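Local coordinates for protein esterase (Thermotoga maritima, PDB 3DOH) that acts as a thermostable esterase, probably hydrolysing carboxylic esters with an alpha/beta-hydrolase domain that is joined to an immunoglobulin-like N-terminal domain, at residues F43-K48 with L83-E88; N93-V96 with L102-R105; L192-A195 with G199-V202; P219-N224 with E241-A246; K348-K353 with W362-E367. One frame throughout, in Å; residues are numbered along the deposited sequence.

Contact 1: residues F43-K48 with L83-E88; sequences FSVKVK and LELSTE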
# COMPACT_ATOMS: atom_id res chain seq x y z
N PHE A 43 23.36 7.80 13.59
CA PHE A 43 22.98 8.50 14.78
C PHE A 43 21.59 8.08 15.22
O PHE A 43 20.87 7.43 14.48
CB PHE A 43 22.97 9.98 14.47
CG PHE A 43 24.31 10.53 14.08
CD1 PHE A 43 25.12 11.13 15.03
CD2 PHE A 43 24.73 10.48 12.76
CE1 PHE A 43 26.35 11.67 14.68
CE2 PHE A 43 25.96 11.01 12.39
CZ PHE A 43 26.77 11.61 13.36
N SER A 44 21.23 8.46 16.42
CA SER A 44 19.90 8.20 16.92
C SER A 44 19.42 9.41 17.70
O SER A 44 20.22 10.07 18.39
CB SER A 44 19.95 7.04 17.85
OG SER A 44 18.66 6.74 18.29
N VAL A 45 18.14 9.74 17.61
CA VAL A 45 17.64 10.84 18.43
C VAL A 45 16.33 10.42 19.11
O VAL A 45 15.48 9.84 18.46
CB VAL A 45 17.48 12.11 17.57
CG1 VAL A 45 16.82 13.23 18.36
CG2 VAL A 45 18.83 12.60 17.06
N LYS A 46 16.15 10.68 20.40
CA LYS A 46 14.91 10.22 21.09
C LYS A 46 14.38 11.25 22.05
O LYS A 46 15.16 11.99 22.59
CB LYS A 46 15.12 8.90 21.83
CG LYS A 46 15.12 7.70 20.91
CD LYS A 46 15.65 6.45 21.58
CE LYS A 46 15.73 5.27 20.58
NZ LYS A 46 14.43 5.04 19.81
N VAL A 47 13.06 11.34 22.18
CA VAL A 47 12.46 12.18 23.20
C VAL A 47 11.97 11.29 24.32
O VAL A 47 11.68 10.11 24.11
CB VAL A 47 11.27 12.98 22.63
CG1 VAL A 47 11.47 14.47 22.88
CG2 VAL A 47 11.10 12.70 21.15
N LYS A 48 11.87 11.85 25.52
CA LYS A 48 11.06 11.22 26.56
C LYS A 48 9.62 11.70 26.46
O LYS A 48 9.35 12.88 26.22
CB LYS A 48 11.63 11.47 27.95
CG LYS A 48 11.66 10.18 28.82
CD LYS A 48 11.35 10.46 30.30
CE LYS A 48 12.60 10.67 31.17
NZ LYS A 48 12.98 9.44 31.91
N LEU A 83 21.87 17.24 12.82
CA LEU A 83 20.96 16.16 12.55
C LEU A 83 19.61 16.80 12.40
O LEU A 83 19.07 17.30 13.38
CB LEU A 83 20.90 15.23 13.77
CG LEU A 83 22.19 14.58 14.28
CD1 LEU A 83 21.84 13.75 15.46
CD2 LEU A 83 22.86 13.76 13.19
N GLU A 84 19.07 16.83 11.20
CA GLU A 84 17.76 17.42 11.02
C GLU A 84 16.67 16.38 11.32
O GLU A 84 16.83 15.20 11.06
CB GLU A 84 17.70 18.04 9.62
CG GLU A 84 16.49 17.65 8.79
CD GLU A 84 15.96 18.81 7.96
OE1 GLU A 84 16.76 19.70 7.56
OE2 GLU A 84 14.72 18.83 7.74
N LEU A 85 15.56 16.82 11.89
CA LEU A 85 14.50 15.89 12.31
C LEU A 85 13.14 16.11 11.61
O LEU A 85 12.76 17.24 11.35
CB LEU A 85 14.32 15.97 13.83
CG LEU A 85 15.64 15.95 14.63
CD1 LEU A 85 15.30 16.27 16.07
CD2 LEU A 85 16.40 14.61 14.53
N SER A 86 12.42 15.04 11.32
CA SER A 86 11.14 15.19 10.66
C SER A 86 10.25 16.02 11.49
O SER A 86 9.98 15.70 12.63
CB SER A 86 10.42 13.86 10.36
OG SER A 86 9.19 14.13 9.66
N THR A 87 9.75 17.09 10.91
CA THR A 87 8.76 17.90 11.61
C THR A 87 7.39 17.22 11.67
O THR A 87 6.50 17.77 12.24
CB THR A 87 8.67 19.32 11.01
OG1 THR A 87 7.30 19.62 10.71
CG2 THR A 87 9.48 19.43 9.71
N GLU A 88 7.25 16.03 11.11
CA GLU A 88 5.97 15.34 11.06
C GLU A 88 5.94 14.25 12.11
O GLU A 88 4.94 13.54 12.24
CB GLU A 88 5.75 14.71 9.68
CG GLU A 88 5.25 15.66 8.61
CD GLU A 88 6.37 16.53 8.01
OE1 GLU A 88 7.58 16.20 8.24
OE2 GLU A 88 6.05 17.55 7.32
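Phe43 and Val45 meet Leu83 and Leu85 through carbon alone, and the side-chain polar bond inside the two segments lies off to one end, within 83-88: Ser86 OG donates to Glu88 OE1 at 3.0 Å, and the carboxylate oxygen receives it through its anti lone pair, the one turned away from the other oxygen. The contact itself is carried by Leu83, which forks over its two partners. Its CD2 lies over one face of the Phe43 ring, 3.8 Å from the ring centroid and 18° off the normal, a CH-pi contact displaced toward the rim at CG. The other methyl extends outward, with CD1 anti to CA (chi2 180°), and this brings Leu83 CD1 to 3.6 Å from Val45 CG2. The same valine methyl also meets the next leucine, Val45 CG2 lying 4.0 Å from Leu85 CD2, so this one methyl touches both leucines.

The axes of strands 43-48 and 83-85 are 9.3 Å apart and their directions differ by 45°. The two strands do not pair with each other. Strand 53-64 lies between them in the sheet order, and Val45 and Val47 bond through their backbones to Arg56 and Ser54 on it. Strand 19-29 adds to the apolar surface, with Ile27 and Tyr29 against Phe43 and Val25 against Val45. This interior belongs to the Ig-like domain, whose family relatives fold as beta sandwiches. All four touching residues are buried and apolar, which implies that their hold comes from shape and exclusion of water, while the backbone bonds of strand 43-48 to its neighbours probably help place Val45.

Contact 2: residues N93-V96 with L102-R105; sequences NTIV and LNTR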
# COMPACT_ATOMS: atom_id res chain seq x y z
N ASN A 93 6.35 18.49 18.77
CA ASN A 93 5.84 19.66 19.50
C ASN A 93 6.41 19.80 20.89
O ASN A 93 6.62 18.81 21.57
CB ASN A 93 4.34 19.61 19.58
CG ASN A 93 3.67 19.85 18.22
OD1 ASN A 93 3.64 20.98 17.72
ND2 ASN A 93 3.16 18.79 17.61
N THR A 94 6.68 21.02 21.32
CA THR A 94 7.16 21.23 22.69
C THR A 94 6.00 21.47 23.67
O THR A 94 6.16 21.37 24.89
CB THR A 94 8.22 22.36 22.78
OG1 THR A 94 7.66 23.57 22.28
CG2 THR A 94 9.44 22.01 21.96
N ILE A 95 4.83 21.74 23.12
CA ILE A 95 3.74 22.21 23.93
C ILE A 95 2.64 21.17 23.96
O ILE A 95 2.04 20.88 22.93
CB ILE A 95 3.17 23.56 23.40
CG1 ILE A 95 4.28 24.63 23.39
CG2 ILE A 95 1.91 23.98 24.22
CD1 ILE A 95 3.90 25.97 22.75
N VAL A 96 2.37 20.62 25.13
CA VAL A 96 1.21 19.75 25.25
C VAL A 96 -0.02 20.58 25.63
O VAL A 96 0.01 21.36 26.59
CB VAL A 96 1.45 18.47 26.15
CG1 VAL A 96 1.37 18.80 27.64
CG2 VAL A 96 0.46 17.32 25.78
N LEU A 102 -5.76 25.82 28.66
CA LEU A 102 -4.44 26.19 29.19
C LEU A 102 -3.35 25.19 28.79
O LEU A 102 -3.35 24.05 29.23
CB LEU A 102 -4.51 26.35 30.73
CG LEU A 102 -3.59 27.29 31.53
CD1 LEU A 102 -3.20 28.54 30.74
CD2 LEU A 102 -4.20 27.68 32.88
N ASN A 103 -2.43 25.63 27.94
CA ASN A 103 -1.37 24.77 27.45
C ASN A 103 -0.08 24.92 28.26
O ASN A 103 0.16 25.97 28.86
CB ASN A 103 -1.09 25.05 25.97
CG ASN A 103 -2.33 24.88 25.11
OD1 ASN A 103 -3.37 24.42 25.58
ND2 ASN A 103 -2.21 25.24 23.83
N THR A 104 0.73 23.87 28.27
CA THR A 104 1.99 23.89 29.00
C THR A 104 3.13 23.33 28.16
O THR A 104 2.95 22.36 27.41
CB THR A 104 1.89 23.08 30.31
OG1 THR A 104 3.19 22.97 30.91
CG2 THR A 104 1.34 21.68 30.03
N ARG A 105 4.30 23.94 28.28
CA ARG A 105 5.50 23.45 27.60
C ARG A 105 6.32 22.55 28.52
O ARG A 105 7.18 23.03 29.26
CB ARG A 105 6.35 24.61 27.10
CG ARG A 105 7.17 24.29 25.86
CD ARG A 105 8.24 25.35 25.62
NE ARG A 105 9.57 24.88 26.02
CZ ARG A 105 10.60 24.77 25.20
NH1 ARG A 105 10.47 25.09 23.92
NH2 ARG A 105 11.77 24.34 25.65
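Val96 and Thr104 form a single antiparallel bridge as a hydrogen-bonded pair: Val96 N gives to Thr104 O at 2.9 Å with a bent N-H angle of 132°, and Thr104 N gives to Val96 O at 3.1 Å, almost straight at 177°. Beside this bridge Val96 CG1 and Thr104 CG2 run side by side, pointing the same way, 3.7 Å apart. Ile95 crosses Asn103 at about a right angle, its CG2 packing 3.6 Å from Asn103 CB. The bridge pinches together two parts of the long connection between strands 80-85 and 110-114 of the Ig-like domain. It faces the hydrolase part of the chain, where Leu192 packs on Ile95 and Arg105. Arg105 runs out with CG anti to the backbone N (chi1 -151°), which sets Arg105 CG 3.2 Å from Thr94 O; the chain then bends at chi3, and Arg105 NH1 comes obliquely to 3.6 Å from Thr94 OG1. NH1 pairs with Glu20 and NH2 with Glu136. Thr94 OG1 bonds to Glu20 as well, so that one carboxylate ties both segments. A leucine in place of Arg105 would probably cost Glu20 and Glu136 the positive charge that the arginine brings them.

Contact 3: residues L192-A195 with G199-V202; sequences LQVA and GAVV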
# COMPACT_ATOMS: atom_id res chain seq x y z
N LEU A 192 5.35 30.75 26.20
CA LEU A 192 4.15 30.28 25.50
C LEU A 192 3.65 31.15 24.37
O LEU A 192 3.36 30.62 23.28
CB LEU A 192 3.04 30.08 26.51
CG LEU A 192 2.59 28.64 26.73
CD1 LEU A 192 3.59 27.57 26.25
CD2 LEU A 192 2.25 28.48 28.19
N GLN A 193 3.57 32.46 24.61
CA GLN A 193 2.82 33.37 23.72
C GLN A 193 3.59 33.67 22.45
O GLN A 193 3.09 34.29 21.48
CB GLN A 193 2.38 34.66 24.47
CG GLN A 193 3.41 35.78 24.57
CD GLN A 193 4.42 35.57 25.68
OE1 GLN A 193 4.54 34.47 26.23
NE2 GLN A 193 5.15 36.63 26.03
N VAL A 194 4.82 33.18 22.45
CA VAL A 194 5.73 33.42 21.39
C VAL A 194 6.05 32.06 20.72
O VAL A 194 6.67 32.00 19.67
CB VAL A 194 6.95 34.22 21.98
CG1 VAL A 194 8.28 33.48 21.88
CG2 VAL A 194 7.01 35.64 21.44
N ALA A 195 5.58 30.96 21.30
CA ALA A 195 5.96 29.67 20.81
C ALA A 195 4.76 28.85 20.34
O ALA A 195 4.89 27.89 19.57
CB ALA A 195 6.70 28.93 21.87
N GLY A 199 2.46 33.67 15.42
CA GLY A 199 1.84 35.00 15.62
C GLY A 199 2.78 36.15 15.91
O GLY A 199 2.55 37.29 15.46
N ALA A 200 3.84 35.87 16.66
CA ALA A 200 4.79 36.92 17.05
C ALA A 200 5.97 36.91 16.10
O ALA A 200 6.45 37.93 15.65
CB ALA A 200 5.27 36.70 18.49
N VAL A 201 6.37 35.71 15.76
CA VAL A 201 7.65 35.42 15.22
C VAL A 201 7.73 35.66 13.70
O VAL A 201 8.77 36.03 13.16
CB VAL A 201 7.91 33.95 15.62
CG1 VAL A 201 8.12 33.03 14.45
CG2 VAL A 201 8.90 33.84 16.77
N VAL A 202 6.61 35.50 13.01
CA VAL A 202 6.61 35.71 11.55
C VAL A 202 7.16 37.10 11.23
O VAL A 202 8.03 37.26 10.36
CB VAL A 202 5.19 35.43 10.92
CG1 VAL A 202 4.14 36.40 11.48
CG2 VAL A 202 5.25 35.48 9.42
O HOH W 1 5.15 33.40 17.40
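Val194 carries this contact toward Ala200, and its side chain can be followed outward from CB. Val194 CB stands 4.6 Å from Ala200 CB, set back behind CG2. From there one branch closes the gap: Val194 CG2 comes to 3.6 Å from Ala200 CB, methyl against methyl, the tightest apolar touch between 192-195 and 199-202. The other branch, CG1, turns aside from that methyl. Beyond the two segments the valine packs on Phe144, Arg161 and Ala218, and Phe144 also covers Ala200 and Val201.

The backbone of the valine supplies the polar half. A water bridges the segments, donating to Val194 O at 3.1 Å and accepting from Ala200 N at 2.9 Å, so a carbonyl and an N-H too far apart to bond directly are both given a partner. Val201 leans in on the same carbonyl, with its CG2 4.1 Å from Val194 O. Within 192-195, Ala195 N bonds to Leu192 O at 3.0 Å, closing a short turn of a weakly bonded helix. Gln193 ties this turn to its surroundings, its NE2 bonding to Asn190 OD1 and to the backbone O of Ala218, at the end of strand 215-219.

What results is a pair of short, loosely helical turns bridged by a water, buried near the centre of the chain. It belongs to the alpha/beta-hydrolase fold, in the connection that runs from strand 174-180 to strand 215-219, and it packs on the sheet through strands 144-150, 157-163 and 215-219.

Contact 4: residues P219-N224 with E241-A246; sequences PQCPPN and EKPLLA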
# COMPACT_ATOMS: atom_id res chain seq x y z
N PRO A 219 2.98 40.41 24.45
CA PRO A 219 2.60 40.26 25.85
C PRO A 219 1.94 38.94 26.26
O PRO A 219 1.22 38.34 25.46
CB PRO A 219 1.63 41.44 26.08
CG PRO A 219 1.09 41.73 24.76
CD PRO A 219 2.17 41.41 23.75
N GLN A 220 2.18 38.50 27.50
CA GLN A 220 1.51 37.30 28.05
C GLN A 220 0.48 37.59 29.12
O GLN A 220 0.75 38.31 30.08
CB GLN A 220 2.50 36.30 28.63
CG GLN A 220 1.81 35.11 29.29
CD GLN A 220 2.78 33.98 29.58
OE1 GLN A 220 3.86 34.20 30.14
NE2 GLN A 220 2.42 32.76 29.18
N CYS A 221 -0.71 37.02 28.95
CA CYS A 221 -1.81 37.27 29.87
C CYS A 221 -2.04 36.08 30.79
O CYS A 221 -1.80 34.93 30.42
CB CYS A 221 -3.09 37.59 29.10
SG CYS A 221 -4.62 37.15 29.96
N PRO A 222 -2.51 36.36 32.01
CA PRO A 222 -2.17 35.54 33.17
C PRO A 222 -3.33 34.65 33.61
O PRO A 222 -4.48 35.07 33.53
CB PRO A 222 -1.87 36.58 34.25
CG PRO A 222 -2.69 37.76 33.87
CD PRO A 222 -2.70 37.78 32.36
N PRO A 223 -3.02 33.44 34.05
CA PRO A 223 -3.72 32.24 33.58
C PRO A 223 -5.22 32.33 33.84
O PRO A 223 -6.00 31.62 33.20
CB PRO A 223 -3.11 31.12 34.42
CG PRO A 223 -1.74 31.61 34.74
CD PRO A 223 -1.86 33.10 34.90
N ASN A 224 -5.62 33.19 34.77
CA ASN A 224 -7.02 33.27 35.19
C ASN A 224 -7.64 34.62 34.83
O ASN A 224 -8.58 35.07 35.50
CB ASN A 224 -7.14 33.01 36.69
CG ASN A 224 -7.48 31.57 37.01
OD1 ASN A 224 -6.66 30.83 37.55
ND2 ASN A 224 -8.70 31.17 36.67
N GLU A 241 -9.95 44.25 29.76
CA GLU A 241 -9.58 43.76 31.06
C GLU A 241 -8.18 44.28 31.42
O GLU A 241 -7.47 44.85 30.57
CB GLU A 241 -9.63 42.23 31.08
CG GLU A 241 -9.56 41.58 32.49
CD GLU A 241 -10.80 41.87 33.34
OE1 GLU A 241 -11.87 41.34 32.96
OE2 GLU A 241 -10.69 42.61 34.35
N LYS A 242 -7.80 44.11 32.68
CA LYS A 242 -6.52 44.63 33.18
C LYS A 242 -5.37 44.26 32.28
O LYS A 242 -4.55 45.13 31.95
CB LYS A 242 -6.22 44.16 34.60
CG LYS A 242 -6.85 45.00 35.68
CD LYS A 242 -7.31 44.11 36.83
CE LYS A 242 -7.99 44.88 37.95
NZ LYS A 242 -9.00 45.88 37.46
N PRO A 243 -5.26 42.97 31.89
CA PRO A 243 -4.16 42.63 31.02
C PRO A 243 -4.09 43.46 29.74
O PRO A 243 -3.03 43.95 29.41
CB PRO A 243 -4.38 41.15 30.75
CG PRO A 243 -5.06 40.64 31.95
CD PRO A 243 -6.03 41.76 32.26
N LEU A 244 -5.20 43.67 29.05
CA LEU A 244 -5.18 44.51 27.86
C LEU A 244 -4.75 45.90 28.25
O LEU A 244 -3.88 46.47 27.61
CB LEU A 244 -6.55 44.60 27.21
CG LEU A 244 -6.76 44.80 25.69
CD1 LEU A 244 -8.09 45.52 25.46
CD2 LEU A 244 -5.67 45.56 24.95
N LEU A 245 -5.36 46.45 29.30
CA LEU A 245 -5.03 47.81 29.72
C LEU A 245 -3.57 47.94 30.02
O LEU A 245 -2.92 48.90 29.64
CB LEU A 245 -5.84 48.23 30.94
CG LEU A 245 -7.29 48.47 30.56
CD1 LEU A 245 -8.10 48.62 31.84
CD2 LEU A 245 -7.41 49.67 29.65
N ALA A 246 -3.03 46.95 30.70
CA ALA A 246 -1.64 46.98 30.94
C ALA A 246 -0.91 47.07 29.57
O ALA A 246 -0.17 48.04 29.36
CB ALA A 246 -1.26 45.77 31.76
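Pro243 pushes its ring against the extended chain at Cys221 and Pro222, and its CG touches both. Pro222 CD lies 3.7 Å from Pro243 CG, the two pyrrolidine rings crossing at a slant, and Cys221 SG lies 4.0 Å from the same Pro243 CG. The sulfur gets there by standing anti to the backbone N (chi1 152°), from where it also meets the beta carbon of the proline, Cys221 SG to Pro243 CB being 4.1 Å. Everything exchanged between the segments here is apolar.

Pro243 can sit at this point because it lies in the first turn of helix 242-257, just beyond Glu241 at the N-cap position, where a residue's missing N-H costs the helix no bond. The regular pattern starts at once behind it: Leu245 N bonds to Glu241 O at 2.9 Å, and Ala246 N to Lys242 O at 2.7 Å. The helix joins strand 215-219 to strand 264-270, two strands that run parallel in the hydrolase sheet, making a beta-alpha-beta crossover of the alpha/beta-hydrolase fold, and this contact pins the start of that helix against the chain leaving the first strand.

In the next shell Ile158 of strand 157-163 packs on Pro222, Pro243 and Ala246, while Trp227 and Met272 also pack on Cys221. The cysteine backbone is itself positioned, its N bonding to His181 NE2. Just before it, Gln220 OE1 takes the N-H of Asn190, and Gln220 NE2 binds Asp189 OD1 and the carbonyl of Glu185.

Contact 5: residues K348-K353 with W362-E367; sequences KGFMEK and WIPTYE. With SO4 (sulfate ion), chain D.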
# COMPACT_ATOMS: atom_id res chain seq x y z
N LYS A 348 -15.70 25.71 4.97
CA LYS A 348 -15.90 24.41 5.64
C LYS A 348 -15.05 23.35 4.99
O LYS A 348 -15.05 23.22 3.77
CB LYS A 348 -17.36 23.98 5.53
CG LYS A 348 -17.64 22.60 6.14
CD LYS A 348 -19.11 22.38 6.42
CE LYS A 348 -19.30 21.02 7.05
NZ LYS A 348 -18.97 21.08 8.48
N GLY A 349 -14.32 22.59 5.80
CA GLY A 349 -13.43 21.58 5.26
C GLY A 349 -12.02 22.03 4.85
O GLY A 349 -11.09 21.20 4.84
N PHE A 350 -11.84 23.31 4.52
CA PHE A 350 -10.52 23.80 4.10
C PHE A 350 -9.41 23.47 5.13
O PHE A 350 -8.28 23.06 4.76
CB PHE A 350 -10.55 25.30 3.83
CG PHE A 350 -9.20 25.90 3.66
CD1 PHE A 350 -8.70 26.18 2.41
CD2 PHE A 350 -8.41 26.19 4.76
CE1 PHE A 350 -7.43 26.75 2.24
CE2 PHE A 350 -7.14 26.74 4.61
CZ PHE A 350 -6.65 27.03 3.35
N MET A 351 -9.73 23.70 6.40
CA MET A 351 -8.78 23.49 7.46
C MET A 351 -8.42 22.00 7.58
O MET A 351 -7.22 21.66 7.48
CB MET A 351 -9.31 24.05 8.77
CG MET A 351 -9.54 25.56 8.75
SD MET A 351 -8.01 26.52 8.69
CE MET A 351 -7.46 26.32 10.36
N GLU A 352 -9.43 21.12 7.74
CA GLU A 352 -9.13 19.69 7.95
C GLU A 352 -8.44 19.10 6.73
O GLU A 352 -7.57 18.26 6.86
CB GLU A 352 -10.34 18.84 8.38
CG GLU A 352 -11.08 19.35 9.66
CD GLU A 352 -10.54 18.82 11.03
OE1 GLU A 352 -9.28 18.78 11.25
OE2 GLU A 352 -11.41 18.48 11.89
N LYS A 353 -8.80 19.60 5.54
CA LYS A 353 -8.10 19.22 4.34
C LYS A 353 -6.60 19.46 4.52
O LYS A 353 -5.81 18.61 4.17
CB LYS A 353 -8.69 19.94 3.11
CG LYS A 353 -7.77 20.05 1.87
CD LYS A 353 -8.37 20.97 0.74
CE LYS A 353 -7.78 20.63 -0.68
NZ LYS A 353 -6.33 21.00 -0.88
N TRP A 362 -5.52 30.80 12.51
CA TRP A 362 -4.37 31.71 12.54
C TRP A 362 -3.21 31.11 11.73
O TRP A 362 -2.33 31.84 11.22
CB TRP A 362 -3.96 31.99 13.97
CG TRP A 362 -3.79 30.75 14.84
CD1 TRP A 362 -2.65 29.97 14.95
CD2 TRP A 362 -4.76 30.17 15.74
NE1 TRP A 362 -2.87 28.93 15.85
CE2 TRP A 362 -4.15 29.04 16.35
CE3 TRP A 362 -6.06 30.50 16.09
CZ2 TRP A 362 -4.81 28.24 17.30
CZ3 TRP A 362 -6.74 29.69 17.04
CH2 TRP A 362 -6.10 28.58 17.64
N ILE A 363 -3.24 29.79 11.59
CA ILE A 363 -2.22 29.04 10.84
C ILE A 363 -2.11 29.41 9.34
O ILE A 363 -1.06 29.82 8.90
CB ILE A 363 -2.43 27.54 11.01
CG1 ILE A 363 -2.15 27.16 12.48
CG2 ILE A 363 -1.57 26.77 10.02
CD1 ILE A 363 -2.86 25.88 12.96
N PRO A 364 -3.18 29.29 8.55
CA PRO A 364 -2.95 29.79 7.20
C PRO A 364 -2.76 31.28 7.15
O PRO A 364 -2.14 31.80 6.21
CB PRO A 364 -4.24 29.44 6.45
CG PRO A 364 -5.18 28.99 7.46
CD PRO A 364 -4.53 28.73 8.74
N THR A 365 -3.33 31.99 8.12
CA THR A 365 -3.36 33.44 8.05
C THR A 365 -1.96 34.00 8.16
O THR A 365 -1.56 34.80 7.33
CB THR A 365 -4.26 34.00 9.12
OG1 THR A 365 -5.56 33.45 8.91
CG2 THR A 365 -4.33 35.48 9.07
N TYR A 366 -1.20 33.57 9.17
CA TYR A 366 0.18 34.01 9.32
C TYR A 366 1.10 33.48 8.24
O TYR A 366 2.24 33.95 8.08
CB TYR A 366 0.74 33.74 10.74
CG TYR A 366 0.03 34.60 11.77
CD1 TYR A 366 -0.14 35.96 11.54
CD2 TYR A 366 -0.49 34.05 12.95
CE1 TYR A 366 -0.81 36.77 12.47
CE2 TYR A 366 -1.18 34.88 13.88
CZ TYR A 366 -1.31 36.22 13.62
OH TYR A 366 -1.96 37.05 14.49
N GLU A 367 0.59 32.53 7.46
CA GLU A 367 1.33 32.04 6.29
C GLU A 367 0.96 32.79 4.99
O GLU A 367 1.48 32.50 3.92
CB GLU A 367 1.24 30.51 6.15
CG GLU A 367 1.94 29.70 7.27
CD GLU A 367 3.43 30.08 7.52
OE1 GLU A 367 4.30 29.74 6.68
OE2 GLU A 367 3.75 30.70 8.58
S SO4 D . -19.08 26.86 3.28
O1 SO4 D . -19.02 27.49 1.93
O2 SO4 D . -20.31 27.00 4.03
O3 SO4 D . -17.97 27.38 4.08
O4 SO4 D . -19.01 25.42 3.10
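A single proline ring carries its segment's whole share of the contact, Pro364 CG meeting both Met351 SD at 4.0 Å and Phe350 CE2 at 4.1 Å. The phenylalanine offers its ring edge, with Pro364 CG near the ring plane, so this is no stack. Met351 curls at chi2 and chi3 (-70° and -74°), which brings its sulfur alongside the Phe350 ring edge and its tip to the proline, Met351 CE reaching 4.1 Å from Pro364 CD. An alanine in place of Pro364 would probably open a gap beside Phe350 and Met351 and leave the end of the methionine freer to turn. Gly349, with a positive phi of 86°, stands at the N-cap position of helix 350-353; its N bonds to Asp318. Before it, Lys348 N holds a sulfate, probably from the crystallisation liquor, through O3 at 3.0 Å, and Arg207 of the fourth subunit also binds this ion. Helices 350-353 and 362-366 thus meet beside the hydrolase sheet: Met351 packs on Ala316 of strand 311-316, Thr365 on Phe314 of that strand and on Ile294 of strand 290-294, and Tyr366 OH bonds to Thr268 of strand 264-270.

The five contacts come in series along the chain, none nesting in or crossing another. Contact 1 spans 34 residues and joins two strands of the Ig-like domain; contact 2 then closes a short loop of the same domain. Contact 3 closes a tight turn in the hydrolase part, contact 4 the excursion from strand 215-219 to helix 242-257, and contact 5 the loop between helices 350-353 and 362-366. Contact 3 is the meeting point: 192-195 packs on contact 2 and on 219-224, while 199-202 packs on Tyr366 of contact 5. Leu102 also reaches Pro223, tying contact 2 to contact 4. Contact 1 touches none of the others; contact 2 comes nearest, with nearest atoms about 6 Å apart.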